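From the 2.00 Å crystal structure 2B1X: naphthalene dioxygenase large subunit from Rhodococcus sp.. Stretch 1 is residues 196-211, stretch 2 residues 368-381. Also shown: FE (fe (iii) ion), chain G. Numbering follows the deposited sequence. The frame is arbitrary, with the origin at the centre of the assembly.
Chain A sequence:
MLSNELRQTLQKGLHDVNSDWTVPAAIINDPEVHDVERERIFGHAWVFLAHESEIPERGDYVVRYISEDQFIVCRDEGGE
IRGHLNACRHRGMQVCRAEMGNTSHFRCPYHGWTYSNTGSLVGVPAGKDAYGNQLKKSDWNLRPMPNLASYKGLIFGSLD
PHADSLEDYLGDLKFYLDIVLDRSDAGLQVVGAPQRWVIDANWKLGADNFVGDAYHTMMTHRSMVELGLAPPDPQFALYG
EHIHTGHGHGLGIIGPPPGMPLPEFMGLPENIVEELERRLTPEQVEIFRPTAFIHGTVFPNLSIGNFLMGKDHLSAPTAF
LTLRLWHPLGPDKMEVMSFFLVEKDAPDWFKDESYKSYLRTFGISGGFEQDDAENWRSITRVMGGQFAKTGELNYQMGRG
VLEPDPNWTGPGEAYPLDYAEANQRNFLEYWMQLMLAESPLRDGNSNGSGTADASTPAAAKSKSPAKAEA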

ATOM      1  N   ARG A 196      19.995  -1.683   5.448  1.00 10.48           N
ATOM      2  CA  ARG A 196      18.639  -2.082   5.828  1.00 10.16           C
ATOM      3  C   ARG A 196      17.677  -1.980   4.652  1.00  9.77           C
ATOM      4  O   ARG A 196      17.540  -0.929   4.024  1.00 10.29           O
ATOM      5  CB  ARG A 196      18.157  -1.219   6.981  1.00 10.67           C
ATOM      6  CG  ARG A 196      19.041  -1.377   8.250  1.00  9.61           C
ATOM      7  CD  ARG A 196      18.691  -0.422   9.367  1.00 12.04           C
ATOM      8  NE  ARG A 196      17.254  -0.440   9.696  1.00 12.17           N
ATOM      9  CZ  ARG A 196      16.674   0.302  10.648  1.00 11.68           C
ATOM     10  NH1 ARG A 196      17.385   1.174  11.373  1.00 12.55           N
ATOM     11  NH2 ARG A 196      15.358   0.205  10.849  1.00  7.97           N
ATOM     12  N   TRP A 197      17.024  -3.078   4.317  1.00  9.63           N
ATOM     13  CA  TRP A 197      16.071  -3.046   3.203  1.00  9.81           C
ATOM     14  C   TRP A 197      15.005  -4.100   3.469  1.00 10.46           C
ATOM     15  O   TRP A 197      15.222  -4.992   4.311  1.00 10.21           O
ATOM     16  CB  TRP A 197      16.785  -3.234   1.841  1.00  9.24           C
ATOM     17  CG  TRP A 197      17.233  -4.664   1.524  1.00  8.86           C
ATOM     18  CD1 TRP A 197      16.603  -5.564   0.689  1.00  9.03           C
ATOM     19  CD2 TRP A 197      18.401  -5.340   2.012  1.00  9.56           C
ATOM     20  NE1 TRP A 197      17.308  -6.745   0.635  1.00  8.64           N
ATOM     21  CE2 TRP A 197      18.404  -6.643   1.452  1.00 10.73           C
ATOM     22  CE3 TRP A 197      19.429  -4.994   2.891  1.00 10.21           C
ATOM     23  CZ2 TRP A 197      19.418  -7.588   1.719  1.00 11.80           C
ATOM     24  CZ3 TRP A 197      20.449  -5.945   3.151  1.00 12.24           C
ATOM     25  CH2 TRP A 197      20.423  -7.206   2.567  1.00 11.94           C
ATOM     26  N   VAL A 198      13.890  -4.002   2.740  1.00 10.48           N
ATOM     27  CA  VAL A 198      12.703  -4.848   2.930  1.00 10.90           C
ATOM     28  C   VAL A 198      12.572  -5.944   1.859  1.00 11.34           C
ATOM     29  O   VAL A 198      12.660  -5.660   0.669  1.00 11.06           O
ATOM     30  CB  VAL A 198      11.445  -3.972   2.930  1.00 11.56           C
ATOM     31  CG1 VAL A 198      10.151  -4.826   2.976  1.00 14.31           C
ATOM     32  CG2 VAL A 198      11.513  -2.989   4.099  1.00 11.99           C
ATOM     33  N   ILE A 199      12.384  -7.194   2.289  1.00 11.16           N
ATOM     34  CA  ILE A 199      12.215  -8.319   1.367  1.00 11.17           C
ATOM     35  C   ILE A 199      10.816  -8.855   1.697  1.00 11.54           C
ATOM     36  O   ILE A 199      10.502  -9.083   2.869  1.00 11.03           O
ATOM     37  CB  ILE A 199      13.312  -9.438   1.569  1.00 11.37           C
ATOM     38  CG1 ILE A 199      14.730  -8.944   1.216  1.00  9.74           C
ATOM     39  CG2 ILE A 199      13.016 -10.655   0.667  1.00 10.82           C
ATOM     40  CD1 ILE A 199      15.827 -10.041   1.485  1.00 13.15           C
ATOM     41  N   ASP A 200       9.985  -9.060   0.676  1.00 11.68           N
ATOM     42  CA  ASP A 200       8.676  -9.674   0.870  1.00 11.59           C
ATOM     43  C   ASP A 200       8.800 -11.201   1.055  1.00 11.36           C
ATOM     44  O   ASP A 200       8.321 -11.973   0.223  1.00 10.65           O
ATOM     45  CB  ASP A 200       7.705  -9.273  -0.271  1.00 12.21           C
ATOM     46  CG  ASP A 200       8.355  -9.348  -1.679  1.00 16.05           C
ATOM     47  OD1 ASP A 200       9.612  -9.290  -1.796  1.00 15.12           O
ATOM     48  OD2 ASP A 200       7.656  -9.460  -2.724  1.00 19.12           O
ATOM     49  N   ALA A 201       9.479 -11.628   2.145  1.00 11.17           N
ATOM     50  CA  ALA A 201       9.625 -13.037   2.512  1.00  9.89           C
ATOM     51  C   ALA A 201       9.480 -13.191   4.025  1.00 10.12           C
ATOM     52  O   ALA A 201       9.690 -12.237   4.798  1.00  8.94           O
ATOM     53  CB  ALA A 201      11.018 -13.548   2.085  1.00 10.87           C
ATOM     54  N   ASN A 202       9.175 -14.403   4.477  1.00 10.11           N
ATOM     55  CA  ASN A 202       9.174 -14.667   5.909  1.00 10.25           C
ATOM     56  C   ASN A 202      10.623 -14.733   6.411  1.00 10.37           C
ATOM     57  O   ASN A 202      11.511 -15.305   5.723  1.00  9.84           O
ATOM     58  CB  ASN A 202       8.435 -15.966   6.236  1.00 10.18           C
ATOM     59  CG  ASN A 202       8.186 -16.125   7.731  1.00 10.09           C
ATOM     60  OD1 ASN A 202       8.876 -16.865   8.401  1.00 10.10           O
ATOM     61  ND2 ASN A 202       7.198 -15.421   8.247  1.00  8.53           N
ATOM     62  N   TRP A 203      10.881 -14.142   7.588  1.00  9.69           N
ATOM     63  CA  TRP A 203      12.227 -14.162   8.186  1.00  9.78           C
ATOM     64  C   TRP A 203      12.892 -15.546   8.337  1.00 10.21           C
ATOM     65  O   TRP A 203      14.138 -15.690   8.224  1.00  9.89           O
ATOM     66  CB  TRP A 203      12.161 -13.440   9.555  1.00 10.72           C
ATOM     67  CG  TRP A 203      11.433 -14.200  10.657  1.00  7.44           C
ATOM     68  CD1 TRP A 203      10.086 -14.162  10.951  1.00  7.98           C
ATOM     69  CD2 TRP A 203      12.009 -15.120  11.572  1.00  7.89           C
ATOM     70  NE1 TRP A 203       9.805 -14.994  12.014  1.00  8.19           N
ATOM     71  CE2 TRP A 203      10.968 -15.606  12.407  1.00  8.76           C
ATOM     72  CE3 TRP A 203      13.304 -15.631  11.756  1.00  8.30           C
ATOM     73  CZ2 TRP A 203      11.199 -16.536  13.430  1.00  8.17           C
ATOM     74  CZ3 TRP A 203      13.527 -16.532  12.774  1.00  7.89           C
ATOM     75  CH2 TRP A 203      12.483 -16.980  13.594  1.00  8.51           C
ATOM     76  N   LYS A 204      12.086 -16.570   8.610  1.00 10.05           N
ATOM     77  CA  LYS A 204      12.602 -17.918   8.884  1.00 10.13           C
ATOM     78  C   LYS A 204      13.354 -18.502   7.710  1.00  9.83           C
ATOM     79  O   LYS A 204      14.210 -19.367   7.888  1.00 10.38           O
ATOM     80  CB  LYS A 204      11.473 -18.892   9.315  1.00  9.96           C
ATOM     81  CG  LYS A 204      10.944 -18.685  10.749  1.00 10.85           C
ATOM     82  CD  LYS A 204       9.800 -19.695  11.161  1.00  8.71           C
ATOM     83  CE  LYS A 204       8.570 -19.560  10.263  1.00  8.81           C
ATOM     84  NZ  LYS A 204       7.906 -18.169  10.472  1.00 13.11           N
ATOM     85  N   LEU A 205      13.054 -18.052   6.496  1.00 10.03           N
ATOM     86  CA  LEU A 205      13.711 -18.586   5.316  1.00  8.95           C
ATOM     87  C   LEU A 205      15.179 -18.167   5.250  1.00  9.85           C
ATOM     88  O   LEU A 205      16.005 -18.938   4.746  1.00 10.37           O
ATOM     89  CB  LEU A 205      12.960 -18.174   4.038  1.00  8.56           C
ATOM     90  CG  LEU A 205      11.493 -18.653   3.886  1.00  9.06           C
ATOM     91  CD1 LEU A 205      10.811 -18.019   2.676  1.00  8.22           C
ATOM     92  CD2 LEU A 205      11.522 -20.178   3.719  1.00  9.78           C
ATOM     93  N   GLY A 206      15.497 -16.939   5.701  1.00 10.72           N
ATOM     94  CA  GLY A 206      16.879 -16.504   5.868  1.00 10.15           C
ATOM     95  C   GLY A 206      17.565 -17.298   6.976  1.00 11.51           C
ATOM     96  O   GLY A 206      18.675 -17.792   6.817  1.00 10.85           O
ATOM     97  N   ALA A 207      16.885 -17.450   8.103  1.00 11.57           N
ATOM     98  CA  ALA A 207      17.457 -18.191   9.214  1.00 12.41           C
ATOM     99  C   ALA A 207      17.752 -19.673   8.852  1.00 13.29           C
ATOM    100  O   ALA A 207      18.849 -20.203   9.155  1.00 13.36           O
ATOM    101  CB  ALA A 207      16.527 -18.066  10.422  1.00 12.23           C
ATOM    102  N   ASP A 208      16.799 -20.311   8.167  1.00 13.07           N
ATOM    103  CA  ASP A 208      16.890 -21.707   7.665  1.00 13.36           C
ATOM    104  C   ASP A 208      18.089 -21.887   6.717  1.00 13.50           C
ATOM    105  O   ASP A 208      18.835 -22.885   6.777  1.00 13.76           O
ATOM    106  CB  ASP A 208      15.564 -22.035   6.909  1.00 13.10           C
ATOM    107  CG  ASP A 208      15.558 -23.402   6.219  1.00 15.96           C
ATOM    108  OD1 ASP A 208      15.795 -23.489   4.963  1.00 18.25           O
ATOM    109  OD2 ASP A 208      15.302 -24.459   6.842  1.00 15.69           O
ATOM    110  N   ASN A 209      18.275 -20.909   5.840  1.00 12.94           N
ATOM    111  CA  ASN A 209      19.343 -20.936   4.865  1.00 12.78           C
ATOM    112  C   ASN A 209      20.733 -20.890   5.508  1.00 13.18           C
ATOM    113  O   ASN A 209      21.609 -21.718   5.183  1.00 13.69           O
ATOM    114  CB  ASN A 209      19.134 -19.806   3.846  1.00 12.62           C
ATOM    115  CG  ASN A 209      20.228 -19.755   2.796  1.00 14.17           C
ATOM    116  OD1 ASN A 209      21.318 -19.340   3.092  1.00 15.16           O
ATOM    117  ND2 ASN A 209      19.937 -20.196   1.573  1.00 15.16           N
ATOM    118  N   PHE A 210      20.938 -19.949   6.430  1.00 12.46           N
ATOM    119  CA  PHE A 210      22.243 -19.785   7.046  1.00 11.77           C
ATOM    120  C   PHE A 210      22.511 -20.816   8.135  1.00 11.58           C
ATOM    121  O   PHE A 210      23.652 -21.076   8.377  1.00 10.80           O
ATOM    122  CB  PHE A 210      22.482 -18.350   7.597  1.00 11.48           C
ATOM    123  CG  PHE A 210      23.045 -17.396   6.586  1.00 10.59           C
ATOM    124  CD1 PHE A 210      22.254 -16.920   5.540  1.00 12.09           C
ATOM    125  CD2 PHE A 210      24.391 -17.015   6.637  1.00 12.68           C
ATOM    126  CE1 PHE A 210      22.763 -16.029   4.581  1.00 11.98           C
ATOM    127  CE2 PHE A 210      24.946 -16.136   5.653  1.00 11.46           C
ATOM    128  CZ  PHE A 210      24.123 -15.652   4.613  1.00 11.13           C
ATOM    129  N   VAL A 211      21.482 -21.371   8.805  1.00 11.23           N
ATOM    130  CA  VAL A 211      21.733 -22.349   9.892  1.00 11.12           C
ATOM    131  C   VAL A 211      22.447 -23.639   9.367  1.00 12.03           C
ATOM    132  O   VAL A 211      23.275 -24.261  10.064  1.00 10.97           O
ATOM    133  CB  VAL A 211      20.444 -22.639  10.807  1.00 12.02           C
ATOM    134  CG1 VAL A 211      19.419 -23.594  10.122  1.00 11.00           C
ATOM    135  CG2 VAL A 211      20.843 -23.171  12.231  1.00 10.66           C
ATOM    136  N   PHE A 368      25.540 -12.822  -4.894  1.00 11.21           N
ATOM    137  CA  PHE A 368      24.954 -14.003  -4.258  1.00 11.11           C
ATOM    138  C   PHE A 368      23.581 -13.627  -3.651  1.00 11.14           C
ATOM    139  O   PHE A 368      22.561 -14.200  -4.013  1.00 11.40           O
ATOM    140  CB  PHE A 368      25.834 -14.548  -3.106  1.00 10.61           C
ATOM    141  CG  PHE A 368      27.054 -15.291  -3.561  1.00 11.14           C
ATOM    142  CD1 PHE A 368      28.137 -14.611  -4.112  1.00 11.73           C
ATOM    143  CD2 PHE A 368      27.142 -16.677  -3.406  1.00 10.21           C
ATOM    144  CE1 PHE A 368      29.275 -15.316  -4.551  1.00 10.11           C
ATOM    145  CE2 PHE A 368      28.259 -17.373  -3.823  1.00 10.48           C
ATOM    146  CZ  PHE A 368      29.328 -16.686  -4.396  1.00 10.49           C
ATOM    147  N   GLU A 369      23.588 -12.662  -2.727  1.00 11.12           N
ATOM    148  CA  GLU A 369      22.419 -12.413  -1.888  1.00 11.89           C
ATOM    149  C   GLU A 369      21.194 -11.954  -2.694  1.00 11.77           C
ATOM    150  O   GLU A 369      20.073 -12.254  -2.312  1.00 12.27           O
ATOM    151  CB  GLU A 369      22.720 -11.441  -0.739  1.00 11.58           C
ATOM    152  CG  GLU A 369      21.621 -11.383   0.314  1.00 13.15           C
ATOM    153  CD  GLU A 369      22.178 -11.461   1.739  1.00 17.13           C
ATOM    154  OE1 GLU A 369      22.913 -10.516   2.143  1.00 15.49           O
ATOM    155  OE2 GLU A 369      21.864 -12.466   2.458  1.00 17.06           O
ATOM    156  N   GLN A 370      21.396 -11.261  -3.810  1.00 11.73           N
ATOM    157  CA  GLN A 370      20.234 -10.841  -4.579  1.00 12.14           C
ATOM    158  C   GLN A 370      19.403 -12.031  -5.065  1.00 11.99           C
ATOM    159  O   GLN A 370      18.178 -11.931  -5.111  1.00 12.33           O
ATOM    160  CB  GLN A 370      20.617  -9.870  -5.708  1.00 11.94           C
ATOM    161  CG  GLN A 370      21.432 -10.468  -6.837  1.00 12.96           C
ATOM    162  CD  GLN A 370      21.840  -9.393  -7.826  1.00 14.15           C
ATOM    163  OE1 GLN A 370      21.306  -9.346  -8.945  1.00 11.77           O
ATOM    164  NE2 GLN A 370      22.774  -8.517  -7.416  1.00 12.23           N
ATOM    165  N   ASP A 371      20.046 -13.155  -5.399  1.00 11.41           N
ATOM    166  CA  ASP A 371      19.296 -14.363  -5.774  1.00 12.03           C
ATOM    167  C   ASP A 371      18.687 -15.097  -4.598  1.00 12.14           C
ATOM    168  O   ASP A 371      17.599 -15.692  -4.723  1.00 11.85           O
ATOM    169  CB  ASP A 371      20.166 -15.368  -6.543  1.00 11.72           C
ATOM    170  CG  ASP A 371      20.561 -14.887  -7.921  1.00 13.17           C
ATOM    171  OD1 ASP A 371      20.036 -13.858  -8.458  1.00 11.57           O
ATOM    172  OD2 ASP A 371      21.416 -15.502  -8.552  1.00 12.90           O
ATOM    173  N   ASP A 372      19.410 -15.119  -3.466  1.00 12.01           N
ATOM    174  CA  ASP A 372      18.839 -15.616  -2.216  1.00 12.20           C
ATOM    175  C   ASP A 372      17.519 -14.917  -1.932  1.00 12.10           C
ATOM    176  O   ASP A 372      16.512 -15.580  -1.632  1.00 13.42           O
ATOM    177  CB  ASP A 372      19.810 -15.444  -1.019  1.00 11.97           C
ATOM    178  CG  ASP A 372      20.992 -16.375  -1.092  1.00 12.63           C
ATOM    179  OD1 ASP A 372      20.782 -17.604  -1.271  1.00 13.26           O
ATOM    180  OD2 ASP A 372      22.189 -15.988  -1.005  1.00 13.30           O
ATOM    181  N   ALA A 373      17.505 -13.588  -2.053  1.00 12.13           N
ATOM    182  CA  ALA A 373      16.291 -12.831  -1.809  1.00 11.94           C
ATOM    183  C   ALA A 373      15.146 -13.243  -2.739  1.00 12.19           C
ATOM    184  O   ALA A 373      13.992 -13.348  -2.313  1.00 12.26           O
ATOM    185  CB  ALA A 373      16.531 -11.290  -1.932  1.00 11.68           C
ATOM    186  N   GLU A 374      15.454 -13.381  -4.022  1.00 12.56           N
ATOM    187  CA  GLU A 374      14.445 -13.784  -4.990  1.00 13.10           C
ATOM    188  C   GLU A 374      13.841 -15.144  -4.608  1.00 12.94           C
ATOM    189  O   GLU A 374      12.614 -15.315  -4.632  1.00 12.41           O
ATOM    190  CB  GLU A 374      15.001 -13.778  -6.411  1.00 13.02           C
ATOM    191  CG  GLU A 374      14.036 -14.333  -7.466  1.00 13.87           C
ATOM    192  CD  GLU A 374      12.901 -13.386  -7.874  1.00 15.73           C
ATOM    193  OE1 GLU A 374      12.824 -12.190  -7.447  1.00 14.16           O
ATOM    194  OE2 GLU A 374      12.056 -13.837  -8.674  1.00 16.16           O
ATOM    195  N   ASN A 375      14.686 -16.093  -4.241  1.00 12.69           N
ATOM    196  CA  ASN A 375      14.159 -17.393  -3.821  1.00 13.02           C
ATOM    197  C   ASN A 375      13.205 -17.333  -2.611  1.00 12.16           C
ATOM    198  O   ASN A 375      12.164 -17.993  -2.607  1.00 11.02           O
ATOM    199  CB  ASN A 375      15.285 -18.379  -3.524  1.00 13.02           C
ATOM    200  CG  ASN A 375      16.053 -18.838  -4.803  1.00 16.00           C
ATOM    201  OD1 ASN A 375      15.643 -18.593  -5.935  1.00 19.50           O
ATOM    202  ND2 ASN A 375      17.177 -19.469  -4.587  1.00 18.23           N
ATOM    203  N   TRP A 376      13.566 -16.562  -1.584  1.00 11.25           N
ATOM    204  CA  TRP A 376      12.752 -16.508  -0.367  1.00 10.77           C
ATOM    205  C   TRP A 376      11.436 -15.834  -0.634  1.00 10.60           C
ATOM    206  O   TRP A 376      10.454 -16.256  -0.092  1.00  9.71           O
ATOM    207  CB  TRP A 376      13.487 -15.850   0.834  1.00 10.16           C
ATOM    208  CG  TRP A 376      14.850 -16.509   1.089  1.00 10.86           C
ATOM    209  CD1 TRP A 376      15.154 -17.829   0.887  1.00 11.32           C
ATOM    210  CD2 TRP A 376      16.044 -15.895   1.606  1.00 11.19           C
ATOM    211  NE1 TRP A 376      16.480 -18.056   1.188  1.00 12.83           N
ATOM    212  CE2 TRP A 376      17.047 -16.895   1.650  1.00 10.49           C
ATOM    213  CE3 TRP A 376      16.375 -14.597   2.034  1.00 13.45           C
ATOM    214  CZ2 TRP A 376      18.342 -16.650   2.119  1.00 11.50           C
ATOM    215  CZ3 TRP A 376      17.685 -14.342   2.458  1.00 12.91           C
ATOM    216  CH2 TRP A 376      18.636 -15.361   2.524  1.00 11.91           C
ATOM    217  N   ARG A 377      11.417 -14.770  -1.451  1.00 11.58           N
ATOM    218  CA  ARG A 377      10.130 -14.121  -1.733  1.00 11.72           C
ATOM    219  C   ARG A 377       9.202 -14.996  -2.556  1.00 11.80           C
ATOM    220  O   ARG A 377       7.972 -15.015  -2.348  1.00 11.46           O
ATOM    221  CB  ARG A 377      10.324 -12.742  -2.387  1.00 12.69           C
ATOM    222  CG  ARG A 377      10.948 -12.757  -3.804  1.00 13.30           C
ATOM    223  CD  ARG A 377      11.526 -11.378  -4.193  1.00 15.13           C
ATOM    224  NE  ARG A 377      10.432 -10.419  -4.279  1.00 15.04           N
ATOM    225  CZ  ARG A 377       9.729 -10.186  -5.395  1.00 18.69           C
ATOM    226  NH1 ARG A 377      10.033 -10.806  -6.545  1.00 15.82           N
ATOM    227  NH2 ARG A 377       8.727  -9.317  -5.362  1.00 17.16           N
ATOM    228  N   SER A 378       9.795 -15.760  -3.475  1.00 11.39           N
ATOM    229  CA  SER A 378       9.026 -16.718  -4.267  1.00 12.29           C
ATOM    230  C   SER A 378       8.361 -17.819  -3.403  1.00 11.79           C
ATOM    231  O   SER A 378       7.164 -18.094  -3.584  1.00 11.67           O
ATOM    232  CB  SER A 378       9.939 -17.361  -5.328  1.00 10.76           C
ATOM    233  OG  SER A 378       9.301 -18.464  -5.950  1.00 15.58           O
ATOM    234  N   ILE A 379       9.148 -18.470  -2.524  1.00 11.51           N
ATOM    235  CA  ILE A 379       8.620 -19.490  -1.608  1.00 11.06           C
ATOM    236  C   ILE A 379       7.487 -18.888  -0.785  1.00 10.52           C
ATOM    237  O   ILE A 379       6.391 -19.481  -0.665  1.00 10.37           O
ATOM    238  CB  ILE A 379       9.711 -19.927  -0.615  1.00 11.93           C
ATOM    239  CG1 ILE A 379      10.874 -20.609  -1.326  1.00 10.14           C
ATOM    240  CG2 ILE A 379       9.135 -20.869   0.470  1.00 10.15           C
ATOM    241  CD1 ILE A 379      12.039 -20.866  -0.374  1.00  9.21           C
ATOM    242  N   THR A 380       7.735 -17.689  -0.247  1.00 10.52           N
ATOM    243  CA  THR A 380       6.763 -17.049   0.655  1.00 11.03           C
ATOM    244  C   THR A 380       5.425 -16.843  -0.037  1.00 11.18           C
ATOM    245  O   THR A 380       4.402 -17.107   0.536  1.00 12.04           O
ATOM    246  CB  THR A 380       7.348 -15.693   1.124  1.00 10.58           C
ATOM    247  OG1 THR A 380       8.471 -15.988   1.968  1.00 10.93           O
ATOM    248  CG2 THR A 380       6.366 -14.962   2.057  1.00 10.79           C
ATOM    249  N   ARG A 381       5.449 -16.356  -1.276  1.00 11.11           N
ATOM    250  CA  ARG A 381       4.227 -16.105  -2.025  1.00 12.39           C
ATOM    251  C   ARG A 381       3.393 -17.370  -2.221  1.00 12.91           C
ATOM    252  O   ARG A 381       2.201 -17.386  -1.936  1.00 13.39           O
ATOM    253  CB  ARG A 381       4.536 -15.505  -3.402  1.00 12.64           C
ATOM    254  CG  ARG A 381       3.266 -15.222  -4.242  1.00 15.35           C
ATOM    255  CD  ARG A 381       3.518 -14.429  -5.486  1.00 20.02           C
ATOM    256  NE  ARG A 381       2.256 -14.120  -6.156  1.00 24.90           N
ATOM    257  CZ  ARG A 381       2.111 -14.122  -7.480  1.00 24.42           C
ATOM    258  NH1 ARG A 381       3.156 -14.404  -8.246  1.00 22.42           N
ATOM    259  NH2 ARG A 381       0.928 -13.841  -8.022  1.00 25.20           N
TER
HETATM  260 FE    FE G 502      23.019 -18.142  -0.753  1.00 19.70          FE
HETATM  261  O   HOH W   1       6.336 -12.878  -1.595  1.00 21.68           O
HETATM  262  O   HOH W   2      22.586 -17.678   1.435  1.00 26.37           O
HETATM  263  O   HOH W   3      25.061 -18.382   0.068  1.00 21.56           O

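How do the two backbones meet? Stretch 1 leaves a strand at Ile199, turns through Asp200 to Asn202 and enters a helix that runs at 127° to the helix of stretch 2. The helix axes stay 10.2 Å apart at their closest, whereas the turn presses in: Ala201 CA lies 4.4 Å from Arg377 CA. The side chain of Ala201 is a single methyl, its CB 3.6 Å from Trp376 CB.

What ties the turn to the helix? Arg377 NE donates to Asp200 OD1 at 2.8 Å and Arg377 NH2 to Asp200 OD2 at 2.9 Å, a two-pronged salt bridge. Thr380 OG1 gives its proton to Trp376 O (2.9 Å), leaving a lone pair to accept from Asn202 N at 3.1 Å. Water 1 donates to both Asp200 O and Arg377 O.

What lies on the face of the Trp376 ring? Gly206 CA sits 3.9 Å from the centroid of the Trp376 six-membered ring, nearly on the normal, so backbone packs directly on the face. Leu205 CB lies off-centre over the five-membered ring.

How does the contact reach the iron? Asp372 binds FE through OD1 (2.4 Å) and OD2 (2.3 Å). From stretch 1, Asn209 OD1 accepts from iron-bound water 2 at 2.7 Å, linking both helices to the metal site.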